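Local coordinates for putative integron gene cassette protein (Uncultured bacterium, PDB 3GHJ) that is of unknown function but has the paired βαβββ fold of the glyoxalase/bleomycin resistance protein/dioxygenase superfamily and forms a two-chain assembly, at residues V32-K37 with F128-G133; Q85-S90 with N132-E137. The protein carries 1 engineered substitution. All blocks are in the same frame, centred on the assembly; numbering follows the deposited sequence.

Interaction 1: residues V32-K37 with F128-G133; sequences VAVKVK and FADPNG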
loop_
_atom_site.group_PDB
_atom_site.type_symbol
_atom_site.label_atom_id
_atom_site.label_comp_id
_atom_site.label_asym_id
_atom_site.label_seq_id
_atom_site.Cartn_x
_atom_site.Cartn_y
_atom_site.Cartn_z
ATOM N N VAL A 32 -3.718 2.104 -0.169
ATOM C CA VAL A 32 -2.836 2.674 -1.172
ATOM C C VAL A 32 -3.657 3.447 -2.190
ATOM O O VAL A 32 -4.773 3.040 -2.535
ATOM C CB VAL A 32 -2.035 1.587 -1.915
ATOM C CG1 VAL A 32 -1.052 0.924 -0.977
ATOM C CG2 VAL A 32 -2.977 0.555 -2.523
ATOM N N ALA A 33 -3.113 4.565 -2.658
ATOM C CA ALA A 33 -3.696 5.292 -3.786
ATOM C C ALA A 33 -3.058 4.778 -5.067
ATOM O O ALA A 33 -1.837 4.651 -5.163
ATOM C CB ALA A 33 -3.466 6.784 -3.638
ATOM N N VAL A 34 -3.904 4.462 -6.039
ATOM C CA VAL A 34 -3.465 3.875 -7.303
ATOM C C VAL A 34 -3.867 4.806 -8.436
ATOM O O VAL A 34 -5.060 5.070 -8.634
ATOM C CB VAL A 34 -4.126 2.506 -7.524
ATOM C CG1 VAL A 34 -3.608 1.865 -8.803
ATOM C CG2 VAL A 34 -3.856 1.589 -6.323
ATOM N N LYS A 35 -2.881 5.321 -9.166
ATOM C CA LYS A 35 -3.162 6.167 -10.326
ATOM C C LYS A 35 -3.634 5.310 -11.487
ATOM O O LYS A 35 -2.978 4.340 -11.856
ATOM C CB LYS A 35 -1.918 6.960 -10.735
ATOM C CG LYS A 35 -1.332 7.810 -9.619
ATOM C CD LYS A 35 -2.324 8.840 -9.110
ATOM C CE LYS A 35 -1.682 9.750 -8.071
ATOM N NZ LYS A 35 -2.602 10.846 -7.657
ATOM N N VAL A 36 -4.777 5.666 -12.064
ATOM C CA VAL A 36 -5.350 4.869 -13.143
ATOM C C VAL A 36 -5.628 5.711 -14.382
ATOM O O VAL A 36 -5.985 6.881 -14.276
ATOM C CB VAL A 36 -6.653 4.153 -12.692
ATOM C CG1 VAL A 36 -6.390 3.345 -11.420
ATOM C CG2 VAL A 36 -7.792 5.151 -12.464
ATOM N N LYS A 37 -5.480 5.098 -15.548
ATOM C CA LYS A 37 -5.757 5.795 -16.809
ATOM C C LYS A 37 -7.251 5.991 -17.068
ATOM O O LYS A 37 -7.660 6.992 -17.660
ATOM C CB LYS A 37 -5.108 5.058 -17.981
ATOM C CG LYS A 37 -3.589 5.198 -18.027
ATOM C CD LYS A 37 -3.162 6.598 -18.456
ATOM C CE LYS A 37 -1.647 6.695 -18.591
ATOM N NZ LYS A 37 -1.235 7.958 -19.270
ATOM N N PHE A 128 1.070 -10.154 -11.027
ATOM C CA PHE A 128 0.192 -9.899 -12.161
ATOM C C PHE A 128 0.004 -8.404 -12.310
ATOM O O PHE A 128 0.352 -7.629 -11.408
ATOM C CB PHE A 128 -1.170 -10.591 -11.982
ATOM C CG PHE A 128 -1.940 -10.132 -10.765
ATOM C CD1 PHE A 128 -1.660 -10.661 -9.515
ATOM C CD2 PHE A 128 -2.943 -9.177 -10.882
ATOM C CE1 PHE A 128 -2.375 -10.246 -8.388
ATOM C CE2 PHE A 128 -3.661 -8.753 -9.764
ATOM C CZ PHE A 128 -3.374 -9.287 -8.515
ATOM N N ALA A 129 -0.538 -7.999 -13.451
ATOM C CA ALA A 129 -0.761 -6.595 -13.773
ATOM C C ALA A 129 -2.219 -6.188 -13.605
ATOM O O ALA A 129 -3.127 -6.992 -13.820
ATOM C CB ALA A 129 -0.299 -6.306 -15.210
ATOM N N ASP A 130 -2.448 -4.933 -13.217
ATOM C CA ASP A 130 -3.769 -4.342 -13.361
ATOM C C ASP A 130 -3.879 -3.722 -14.772
ATOM O O ASP A 130 -2.942 -3.848 -15.571
ATOM C CB ASP A 130 -4.088 -3.366 -12.200
ATOM C CG ASP A 130 -3.510 -1.976 -12.393
ATOM O OD1 ASP A 130 -2.657 -1.763 -13.273
ATOM O OD2 ASP A 130 -3.929 -1.089 -11.625
ATOM N N PRO A 131 -5.018 -3.097 -15.100
ATOM C CA PRO A 131 -5.171 -2.586 -16.473
ATOM C C PRO A 131 -4.189 -1.479 -16.831
ATOM O O PRO A 131 -4.017 -1.157 -18.013
ATOM C CB PRO A 131 -6.600 -2.036 -16.476
ATOM C CG PRO A 131 -7.313 -2.889 -15.471
ATOM C CD PRO A 131 -6.299 -3.093 -14.370
ATOM N N ASN A 132 -3.554 -0.896 -15.819
ATOM C CA ASN A 132 -2.597 0.183 -16.007
ATOM C C ASN A 132 -1.173 -0.332 -16.089
ATOM O O ASN A 132 -0.230 0.456 -16.212
ATOM C CB ASN A 132 -2.708 1.124 -14.809
ATOM C CG ASN A 132 -4.137 1.511 -14.532
ATOM O OD1 ASN A 132 -4.756 1.058 -13.545
ATOM N ND2 ASN A 132 -4.695 2.318 -15.410
ATOM N N GLY A 133 -0.998 -1.642 -15.978
ATOM C CA GLY A 133 0.332 -2.209 -15.957
ATOM C C GLY A 133 1.037 -2.048 -14.625
ATOM O O GLY A 133 2.246 -2.249 -14.537
#
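Val34 and Asp130 meet where strand 28-36, outermost in its sheet within this chain, faces the turn after strand 123-129: the CG1 methyl of Val34 lies 4.1 Å from OD2 of Asp130, the two side chains passing one another with their ends pointing opposite ways. The CB of Asp130 points toward the strand, and the side chain packs against Leu136 of strand 135-140. CG stands between the backbone N and the carbonyl carbon (chi1 83°), and this folds the carboxylate back over its own turn. OD1 takes the backbone N of Asn132 at 2.8 Å, from well above the carboxylate plane and along a bent path (137° at the hydrogen), which makes an Asx turn; the backbone N of His134 is a second donor to the same oxygen. OD2, at the tip, is hydrogen-bonded to Tyr46 OH of helix 39-49. The carboxylate is therefore pinned at both oxygens. Asp130 to Gly133 (Asp-Pro-Asn-Gly) form a type I turn with Gly133 N bonded to Asp130 O at 3.0 Å, and this turn is the hairpin link between the last two strands of the second βαβββ unit. Asn132 is the largest single contributor to the buried surface: its CG sits 3.8 Å from Val36 CA and 4.1 Å from Lys35 O, and the flat amide lies against the end of the strand. Lys37 contributes its CB and CG to the side of that amide, then bends at chi2 (-72°) and carries NZ away to the backbone oxygen of Lys81. Leu77 of strand 73-79 backs both Val34 and Val36.

Interaction 2: residues Q85-S90 with N132-E137; sequences QQQHFS and NGHALE
Gln87 and His134 make the tight end of this contact. The backbone N of Gln87 donates to His134 ND1 at 3.0 Å, tilted 34° from the ring plane, while Gln87 CB packs over one face of the same imidazole in a CH-pi contact, 4.0 Å from the ring centroid. Gln85 O lies at the ring edge, 3.4 Å from His134 CE1. Since ND1 accepts, NE2 is left to donate to Lys35 O of strand 28-36, so the ring is held at both nitrogens. Beside it Ala135 N bonds to Gln87 O at 2.9 Å, almost in line with the carbonyl. From here the strands run parallel, 13° apart over 88-90 and 135-137, as the first and last strands of the second βαβββ unit, set side by side by its 1-4-3-2 strand order. Further on the pairing slackens: Phe89 N reaches Ala135 O only weakly, at 3.5 Å. That oxygen has a stronger donor in His88 ND1, at 2.8 Å and above the carbonyl plane; with CG anti to the backbone N (chi1 170°) the His88 ring is carried to the neighbouring strand. Glu137 OE1 stands in plane at the ring edge; His88 NE2 is bonded to Glu31 of the second subunit, and Glu137 OE2 to Thr139 and Ser125. On the buried sheet face, Phe89 CZ and Leu136 CD1 touch at 3.6 Å, their side chains abreast and pointing the same way, both touching Tyr46 of helix 39-49. Toward solvent, the extended chain of Gln86 lies along the backbone of Gly133 and Ala135, its CG 3.6 Å from Gly133 O.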
loop_
_atom_site.group_PDB
_atom_site.type_symbol
_atom_site.label_atom_id
_atom_site.label_comp_id
_atom_site.label_asym_id
_atom_site.label_seq_id
_atom_site.Cartn_x
_atom_site.Cartn_y
_atom_site.Cartn_z
ATOM N N GLN A 85 3.516 6.281 -14.206
ATOM C CA GLN A 85 4.600 5.677 -13.490
ATOM C C GLN A 85 4.126 4.382 -12.848
ATOM O O GLN A 85 3.115 4.367 -12.249
ATOM C CB GLN A 85 5.157 6.610 -12.396
ATOM C CG GLN A 85 6.265 7.545 -12.888
ATOM C CD GLN A 85 7.166 8.061 -11.761
ATOM O OE1 GLN A 85 7.193 7.556 -10.655
ATOM N NE2 GLN A 85 7.847 9.098 -12.061
ATOM N N GLN A 86 4.907 3.337 -12.995
ATOM C CA GLN A 86 4.521 2.049 -12.444
ATOM C C GLN A 86 4.513 2.073 -10.926
ATOM O O GLN A 86 5.435 2.600 -10.297
ATOM C CB GLN A 86 5.438 0.925 -12.933
ATOM C CG GLN A 86 4.794 -0.442 -12.730
ATOM C CD GLN A 86 5.605 -1.568 -13.305
ATOM O OE1 GLN A 86 5.085 -2.389 -14.074
ATOM N NE2 GLN A 86 6.876 -1.628 -12.943
ATOM N N GLN A 87 3.476 1.490 -10.356
ATOM C CA GLN A 87 3.388 1.277 -8.934
ATOM C C GLN A 87 3.511 -0.222 -8.619
ATOM O O GLN A 87 3.248 -1.039 -9.442
ATOM C CB GLN A 87 2.058 1.802 -8.422
ATOM C CG GLN A 87 1.939 3.306 -8.520
ATOM C CD GLN A 87 0.616 3.846 -8.047
ATOM O OE1 GLN A 87 -0.065 4.485 -8.764
ATOM N NE2 GLN A 87 0.309 3.613 -6.805
ATOM N N HIS A 88 3.920 -0.503 -7.388
ATOM C CA HIS A 88 3.941 -1.845 -6.863
ATOM C C HIS A 88 3.340 -1.888 -5.485
ATOM O O HIS A 88 3.706 -1.153 -4.650
ATOM C CB HIS A 88 5.360 -2.470 -6.771
ATOM C CG HIS A 88 5.361 -3.756 -5.992
ATOM N ND1 HIS A 88 4.763 -4.904 -6.461
ATOM C CD2 HIS A 88 5.814 -4.056 -4.754
ATOM C CE1 HIS A 88 4.867 -5.851 -5.554
ATOM N NE2 HIS A 88 5.481 -5.358 -4.503
ATOM N N PHE A 89 2.433 -2.842 -5.305
ATOM C CA PHE A 89 1.836 -3.146 -4.038
ATOM C C PHE A 89 1.331 -4.575 -4.019
ATOM O O PHE A 89 1.111 -5.140 -5.032
ATOM C CB PHE A 89 0.700 -2.147 -3.675
ATOM C CG PHE A 89 -0.266 -1.873 -4.799
ATOM C CD1 PHE A 89 -0.025 -0.872 -5.683
ATOM C CD2 PHE A 89 -1.416 -2.586 -4.916
ATOM C CE1 PHE A 89 -0.875 -0.633 -6.713
ATOM C CE2 PHE A 89 -2.262 -2.332 -5.946
ATOM C CZ PHE A 89 -2.006 -1.370 -6.827
ATOM N N SER A 90 1.124 -5.116 -2.832
ATOM C CA SER A 90 0.668 -6.501 -2.731
ATOM C C SER A 90 -0.450 -6.654 -1.715
ATOM O O SER A 90 -0.585 -5.852 -0.785
ATOM C CB SER A 90 1.821 -7.439 -2.374
ATOM O OG SER A 90 2.008 -7.492 -0.974
ATOM N N ASN A 132 -3.554 -0.896 -15.819
ATOM C CA ASN A 132 -2.597 0.183 -16.007
ATOM C C ASN A 132 -1.173 -0.332 -16.089
ATOM O O ASN A 132 -0.230 0.456 -16.212
ATOM C CB ASN A 132 -2.708 1.124 -14.809
ATOM C CG ASN A 132 -4.137 1.511 -14.532
ATOM O OD1 ASN A 132 -4.756 1.058 -13.545
ATOM N ND2 ASN A 132 -4.695 2.318 -15.410
ATOM N N GLY A 133 -0.998 -1.642 -15.978
ATOM C CA GLY A 133 0.332 -2.209 -15.957
ATOM C C GLY A 133 1.037 -2.048 -14.625
ATOM O O GLY A 133 2.246 -2.249 -14.537
ATOM N N HIS A 134 0.300 -1.694 -13.578
ATOM C CA HIS A 134 0.937 -1.696 -12.271
ATOM C C HIS A 134 1.323 -3.111 -11.893
ATOM O O HIS A 134 0.694 -4.088 -12.337
ATOM C CB HIS A 134 0.030 -1.081 -11.214
ATOM C CG HIS A 134 -0.186 0.378 -11.420
ATOM N ND1 HIS A 134 0.851 1.243 -11.694
ATOM C CD2 HIS A 134 -1.318 1.122 -11.426
ATOM C CE1 HIS A 134 0.367 2.464 -11.850
ATOM N NE2 HIS A 134 -0.944 2.419 -11.685
ATOM N N ALA A 135 2.378 -3.221 -11.099
ATOM C CA ALA A 135 2.895 -4.512 -10.685
ATOM C C ALA A 135 2.210 -4.937 -9.398
ATOM O O ALA A 135 2.635 -4.557 -8.301
ATOM C CB ALA A 135 4.411 -4.417 -10.490
ATOM N N LEU A 136 1.133 -5.703 -9.530
ATOM C CA LEU A 136 0.403 -6.201 -8.373
ATOM C C LEU A 136 0.937 -7.557 -7.946
ATOM O O LEU A 136 1.633 -8.245 -8.703
ATOM C CB LEU A 136 -1.104 -6.279 -8.663
ATOM C CG LEU A 136 -1.907 -4.988 -8.473
ATOM C CD1 LEU A 136 -1.370 -3.871 -9.364
ATOM C CD2 LEU A 136 -3.393 -5.242 -8.746
ATOM N N GLU A 137 0.614 -7.936 -6.723
ATOM C CA GLU A 137 1.150 -9.145 -6.133
ATOM C C GLU A 137 0.171 -9.667 -5.091
ATOM O O GLU A 137 -0.518 -8.883 -4.426
ATOM C CB GLU A 137 2.519 -8.837 -5.504
ATOM C CG GLU A 137 3.133 -9.963 -4.697
ATOM C CD GLU A 137 4.397 -9.550 -3.968
ATOM O OE1 GLU A 137 4.937 -8.456 -4.254
ATOM O OE2 GLU A 137 4.843 -10.318 -3.091
#

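Near the N terminus strand 28-36 supplies the first half of interaction 1, and some 90 residues pass, two helices among them, before the turn 128-133 closes that loop. Interaction 2 opens inside this span, at 85-90, but closes on 132-137, which starts within 128-133 and runs past it, so the two loops cross rather than nest, with Asn132 and Gly133 common to both. Together they tie one sheet's strand 28-36 to strand 88-93 and the final hairpin of the other, both strands outermost within this chain. Gln87 spans the seam, bonding through its amide to Lys35 N and Ala33 O, and Val34 CG2 packs 3.5 Å from Phe89 CZ. Val32 and Phe89-Ser90 also pair with antiparallel strands of the second subunit.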